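Local coordinates for protein BugD (Bordetella pertussis Tohama I, PDB 2F5X) that is a periplasmic solute receptor that binds aspartic acid between its two domains, probably to deliver it to a tripartite-type transporter, at residues V19-P24 / E48-E53; E131-N136 / E160-N165. All blocks are in the same frame, centred on the assembly; numbering follows the deposited sequence.

Interaction 1 (V19-P24 / E48-E53); sequences VNMVVP and ETVVVE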
loop_
_atom_site.group_PDB
_atom_site.type_symbol
_atom_site.label_atom_id
_atom_site.label_comp_id
_atom_site.label_asym_id
_atom_site.label_seq_id
_atom_site.Cartn_x
_atom_site.Cartn_y
_atom_site.Cartn_z
ATOM N N VAL A 19 -14.201 -4.216 17.280
ATOM C CA VAL A 19 -14.073 -4.709 15.907
ATOM C C VAL A 19 -12.596 -4.849 15.580
ATOM O O VAL A 19 -11.825 -3.898 15.758
ATOM C CB VAL A 19 -14.738 -3.738 14.913
ATOM C CG1 VAL A 19 -14.477 -4.156 13.458
ATOM C CG2 VAL A 19 -16.236 -3.645 15.176
ATOM N N ASN A 20 -12.209 -6.029 15.105
ATOM C CA ASN A 20 -10.822 -6.269 14.692
ATOM C C ASN A 20 -10.604 -5.850 13.258
ATOM O O ASN A 20 -11.339 -6.287 12.365
ATOM C CB ASN A 20 -10.450 -7.741 14.851
ATOM C CG ASN A 20 -10.517 -8.211 16.298
ATOM O OD1 ASN A 20 -11.070 -9.277 16.594
ATOM N ND2 ASN A 20 -9.953 -7.423 17.205
HETATM N N MSE A 21 -9.594 -5.002 13.054
HETATM C CA MSE A 21 -9.220 -4.542 11.723
HETATM C C MSE A 21 -7.881 -5.172 11.374
HETATM O O MSE A 21 -6.859 -4.871 11.991
HETATM C CB MSE A 21 -9.130 -3.016 11.690
HETATM C CG MSE A 21 -8.259 -2.453 10.565
HETATM SE SE MSE A 21 -8.418 -0.527 10.399
HETATM C CE MSE A 21 -10.035 -0.694 9.815
ATOM N N VAL A 22 -7.896 -6.068 10.396
ATOM C CA VAL A 22 -6.679 -6.757 9.974
ATOM C C VAL A 22 -5.920 -5.925 8.945
ATOM O O VAL A 22 -6.483 -5.509 7.926
ATOM C CB VAL A 22 -7.016 -8.161 9.399
ATOM C CG1 VAL A 22 -5.774 -8.854 8.780
ATOM C CG2 VAL A 22 -7.687 -9.031 10.484
ATOM N N VAL A 23 -4.642 -5.700 9.233
ATOM C CA VAL A 23 -3.697 -5.064 8.319
ATOM C C VAL A 23 -2.714 -6.165 7.908
ATOM O O VAL A 23 -1.996 -6.680 8.764
ATOM C CB VAL A 23 -2.940 -3.930 9.052
ATOM C CG1 VAL A 23 -1.743 -3.434 8.234
ATOM C CG2 VAL A 23 -3.886 -2.785 9.356
ATOM N N PRO A 24 -2.715 -6.590 6.641
ATOM C CA PRO A 24 -1.854 -7.706 6.205
ATOM C C PRO A 24 -0.344 -7.439 6.119
ATOM O O PRO A 24 0.336 -8.019 5.263
ATOM C CB PRO A 24 -2.418 -8.041 4.818
ATOM C CG PRO A 24 -3.866 -7.522 4.881
ATOM C CD PRO A 24 -3.629 -6.170 5.562
ATOM N N GLU A 48 -17.806 1.667 19.197
ATOM C CA GLU A 48 -16.910 0.679 19.780
ATOM C C GLU A 48 -15.487 0.969 19.323
ATOM O O GLU A 48 -15.275 1.657 18.321
ATOM C CB GLU A 48 -17.302 -0.743 19.355
ATOM C CG GLU A 48 -18.203 -1.480 20.340
ATOM C CD GLU A 48 -17.478 -1.927 21.600
ATOM O OE1 GLU A 48 -16.237 -1.767 21.680
ATOM O OE2 GLU A 48 -18.153 -2.442 22.515
ATOM N N THR A 49 -14.515 0.443 20.061
ATOM C CA THR A 49 -13.113 0.566 19.686
ATOM C C THR A 49 -12.803 -0.347 18.494
ATOM O O THR A 49 -13.426 -1.406 18.329
ATOM C CB THR A 49 -12.194 0.223 20.886
ATOM O OG1 THR A 49 -12.635 -0.991 21.512
ATOM C CG2 THR A 49 -12.359 1.245 22.000
ATOM N N VAL A 50 -11.861 0.083 17.659
ATOM C CA VAL A 50 -11.359 -0.733 16.555
ATOM C C VAL A 50 -9.955 -1.172 16.956
ATOM O O VAL A 50 -9.121 -0.331 17.304
ATOM C CB VAL A 50 -11.320 0.067 15.224
ATOM C CG1 VAL A 50 -10.653 -0.738 14.100
ATOM C CG2 VAL A 50 -12.714 0.490 14.811
ATOM N N VAL A 51 -9.711 -2.483 16.926
ATOM C CA VAL A 51 -8.425 -3.062 17.323
ATOM C C VAL A 51 -7.667 -3.499 16.076
ATOM O O VAL A 51 -8.126 -4.376 15.340
ATOM C CB VAL A 51 -8.606 -4.297 18.248
ATOM C CG1 VAL A 51 -7.248 -4.895 18.633
ATOM C CG2 VAL A 51 -9.404 -3.935 19.499
ATOM N N VAL A 52 -6.503 -2.901 15.850
ATOM C CA VAL A 52 -5.693 -3.248 14.681
ATOM C C VAL A 52 -4.913 -4.541 14.943
ATOM O O VAL A 52 -4.276 -4.699 15.995
ATOM C CB VAL A 52 -4.748 -2.087 14.270
ATOM C CG1 VAL A 52 -3.775 -2.521 13.175
ATOM C CG2 VAL A 52 -5.560 -0.871 13.813
ATOM N N GLU A 53 -4.989 -5.468 13.991
ATOM C CA GLU A 53 -4.222 -6.707 14.054
ATOM C C GLU A 53 -3.319 -6.786 12.839
ATOM O O GLU A 53 -3.772 -6.591 11.711
ATOM C CB GLU A 53 -5.150 -7.921 14.116
ATOM C CG GLU A 53 -6.056 -7.918 15.342
ATOM C CD GLU A 53 -6.963 -9.133 15.444
ATOM O OE1 GLU A 53 -7.211 -9.804 14.416
ATOM O OE2 GLU A 53 -7.445 -9.406 16.567
#
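The parallel strand pair of V19 to V23 with V50 to E53 forms the two beta arms of a beta-alpha-beta unit, the first of this periplasmic binding protein, with helix 30-46 as the crossover between them. V19, N20, M21 and V22 stand opposite V50, V51, V52 and E53; V19 and M21 bond across at both N and O, and V23 through its N to E53 O. M21, for example, donates its N to V51 O at 2.8 Å and receives E53 N on its own O. Beta-branched valines suit such an extended backbone. V19, M21, V50 and V52 share the face where V50 and V52 meet A39 and D32 of the crossover helix; there M21 CB touches V50 CG1 at 3.6 Å. Nearer the bound aspartic acid, V23 CG2 meets V52 CG1 at 3.8 Å, and V23 also packs on A35.

The other face carries N20, V22, V51 and E53. With CG anti to its carbonyl carbon (chi1 -61°) and the chain extended beyond it, E53 leans back over N20, a polar pairing suited to a partly exposed surface. Its carboxylate stacks on the N20 amide, the planes 19° apart. N20 ND2 lies 3.3 Å from E53 OE2, but the angle is too poor for a hydrogen bond, and ND2 also rests against V51 CB at 3.6 Å.

Interaction 2 (E131-N136 / E160-N165); sequences EYVKKN and EALGVN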
loop_
_atom_site.group_PDB
_atom_site.type_symbol
_atom_site.label_atom_id
_atom_site.label_comp_id
_atom_site.label_asym_id
_atom_site.label_seq_id
_atom_site.Cartn_x
_atom_site.Cartn_y
_atom_site.Cartn_z
ATOM N N GLU A 131 21.728 5.446 -13.878
ATOM C CA GLU A 131 23.054 5.138 -14.417
ATOM C C GLU A 131 23.800 4.193 -13.488
ATOM O O GLU A 131 24.397 3.215 -13.937
ATOM C CB GLU A 131 23.854 6.431 -14.631
ATOM C CG GLU A 131 23.271 7.319 -15.716
ATOM C CD GLU A 131 23.851 8.726 -15.751
ATOM O OE1 GLU A 131 24.345 9.221 -14.711
ATOM O OE2 GLU A 131 23.791 9.355 -16.834
ATOM N N TYR A 132 23.747 4.494 -12.192
ATOM C CA TYR A 132 24.405 3.687 -11.170
ATOM C C TYR A 132 23.835 2.269 -11.086
ATOM O O TYR A 132 24.592 1.289 -10.983
ATOM C CB TYR A 132 24.304 4.382 -9.808
ATOM C CG TYR A 132 25.125 3.712 -8.742
ATOM C CD1 TYR A 132 26.483 3.999 -8.607
ATOM C CD2 TYR A 132 24.553 2.766 -7.886
ATOM C CE1 TYR A 132 27.256 3.384 -7.621
ATOM C CE2 TYR A 132 25.317 2.145 -6.894
ATOM C CZ TYR A 132 26.670 2.458 -6.779
ATOM O OH TYR A 132 27.440 1.848 -5.816
ATOM N N VAL A 133 22.508 2.158 -11.126
ATOM C CA VAL A 133 21.856 0.849 -11.041
ATOM C C VAL A 133 22.176 -0.001 -12.283
ATOM O O VAL A 133 22.483 -1.191 -12.170
ATOM C CB VAL A 133 20.328 0.968 -10.816
ATOM C CG1 VAL A 133 19.638 -0.403 -10.957
ATOM C CG2 VAL A 133 20.028 1.591 -9.440
ATOM N N LYS A 134 22.135 0.613 -13.461
ATOM C CA LYS A 134 22.514 -0.089 -14.691
ATOM C C LYS A 134 23.959 -0.591 -14.684
ATOM O O LYS A 134 24.242 -1.720 -15.115
ATOM C CB LYS A 134 22.265 0.787 -15.918
ATOM C CG LYS A 134 20.798 1.007 -16.214
ATOM C CD LYS A 134 20.617 2.012 -17.332
ATOM C CE LYS A 134 19.161 2.210 -17.623
ATOM N NZ LYS A 134 18.672 1.157 -18.563
ATOM N N LYS A 135 24.873 0.237 -14.187
ATOM C CA LYS A 135 26.298 -0.090 -14.197
ATOM C C LYS A 135 26.684 -1.105 -13.118
ATOM O O LYS A 135 27.559 -1.962 -13.334
ATOM C CB LYS A 135 27.126 1.193 -14.038
ATOM C CG LYS A 135 28.635 0.995 -14.202
ATOM C CD LYS A 135 29.411 2.145 -13.569
ATOM C CE LYS A 135 30.909 1.854 -13.522
ATOM N NZ LYS A 135 31.271 0.947 -12.381
ATOM N N ASN A 136 26.018 -1.017 -11.967
ATOM C CA ASN A 136 26.423 -1.764 -10.781
ATOM C C ASN A 136 25.356 -2.741 -10.299
ATOM O O ASN A 136 25.371 -3.157 -9.138
ATOM C CB ASN A 136 26.801 -0.787 -9.650
ATOM C CG ASN A 136 28.018 0.052 -9.991
ATOM O OD1 ASN A 136 29.140 -0.455 -10.074
ATOM N ND2 ASN A 136 27.802 1.338 -10.205
ATOM N N GLU A 160 11.920 -2.981 -14.471
ATOM C CA GLU A 160 11.532 -3.056 -15.879
ATOM C C GLU A 160 11.919 -1.786 -16.642
ATOM O O GLU A 160 12.453 -1.865 -17.752
ATOM C CB GLU A 160 10.034 -3.358 -16.013
ATOM C CG GLU A 160 9.682 -4.788 -15.609
ATOM C CD GLU A 160 10.108 -5.839 -16.627
ATOM O OE1 GLU A 160 10.213 -5.522 -17.834
ATOM O OE2 GLU A 160 10.331 -6.994 -16.219
ATOM N N ALA A 161 11.658 -0.627 -16.041
ATOM C CA ALA A 161 12.007 0.657 -16.641
ATOM C C ALA A 161 13.508 0.830 -16.814
ATOM O O ALA A 161 13.956 1.422 -17.805
ATOM C CB ALA A 161 11.426 1.805 -15.827
ATOM N N LEU A 162 14.284 0.305 -15.868
ATOM C CA LEU A 162 15.747 0.388 -15.936
ATOM C C LEU A 162 16.392 -0.741 -16.742
ATOM O O LEU A 162 17.587 -0.686 -17.058
ATOM C CB LEU A 162 16.345 0.421 -14.527
ATOM C CG LEU A 162 15.950 1.589 -13.617
ATOM C CD1 LEU A 162 16.541 1.377 -12.244
ATOM C CD2 LEU A 162 16.384 2.927 -14.198
ATOM N N GLY A 163 15.610 -1.762 -17.074
ATOM C CA GLY A 163 16.105 -2.887 -17.847
ATOM C C GLY A 163 17.095 -3.741 -17.084
ATOM O O GLY A 163 18.047 -4.263 -17.676
ATOM N N VAL A 164 16.875 -3.877 -15.777
ATOM C CA VAL A 164 17.755 -4.665 -14.915
ATOM C C VAL A 164 17.021 -5.785 -14.185
ATOM O O VAL A 164 15.797 -5.758 -14.034
ATOM C CB VAL A 164 18.497 -3.785 -13.860
ATOM C CG1 VAL A 164 19.381 -2.728 -14.541
ATOM C CG2 VAL A 164 17.501 -3.132 -12.876
ATOM N N ASN A 165 17.789 -6.782 -13.757
ATOM C CA ASN A 165 17.323 -7.795 -12.812
ATOM C C ASN A 165 18.174 -7.657 -11.553
ATOM O O ASN A 165 19.399 -7.715 -11.641
ATOM C CB ASN A 165 17.497 -9.197 -13.422
ATOM C CG ASN A 165 16.949 -10.303 -12.519
ATOM O OD1 ASN A 165 15.819 -10.223 -12.034
ATOM N ND2 ASN A 165 17.757 -11.337 -12.291
HETATM O O HOH W 1 16.291 2.534 -18.988
#
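V133 on helix 126-136 packs against L162 and V164 at the end of helix 150-162, and its side chain crosses each of theirs at about a right angle. One methyl serves both neighbours: V133 CG1 touches L162 CD1 at 3.8 Å and V164 CG2 at 4.0 Å. V164 holds CG2 in the crowded position between its own N and carbonyl carbon. The other branch of V164, CG1, lies 4.1 Å from K134 CA, so the valine spreads its two methyls over successive residues of the opposing helix. Compact, branched side chains suit this close approach, and the longer L162 also reaches Y230 in a loop beyond.

Beside this apolar patch, K134 reaches across with its aliphatic chain, extended as far as CE and then bent at the last torsion (chi4 -84°), which places NZ at the end of the other helix. The ammonium donates to L162 O at 2.6 Å, a short bond in which NZ stands above the carbonyl plane, 46° out of it. A water accepts a second bond from NZ and donates to A161 O, linking the lysine to the preceding carbonyl as well. A long, flexible, positively charged residue suits this exposed place, since carbonyls at a helix C-terminus carry partial negative charge and the helix dipole would probably strengthen the attraction. G163 takes positive phi (69°), a conformation easy for a residue without a side chain, and lets the backbone turn so that V164 faces V133. This turn is a Schellman motif, in which V164 N pairs with V159 O and the weaker bond from G163 N to E160 O completes the helix end.

Overall arrangement
From the N terminus, strand 19-23 runs into helix 30-46, and the chain returns at strand 50-54, where interaction 1 closes the crossover loop. Strand 19-23 also pairs with strand 76-81, so it lies between 50-54 and 76-81, and interaction 1 adds 50-54 as an outer strand of the sheet in one lobe. After the long strand 102-117, helix 126-136 leads through strand 141-144 into helix 150-162, and interaction 2 closes that second loop. The loops are in series, neither nested nor crossing. Their centres lie about 40 Å apart, on opposite sides of the chain's centre: interaction 1 joins neighbouring strands near the bound aspartic acid, while interaction 2 joins two helices at the far end of the molecule.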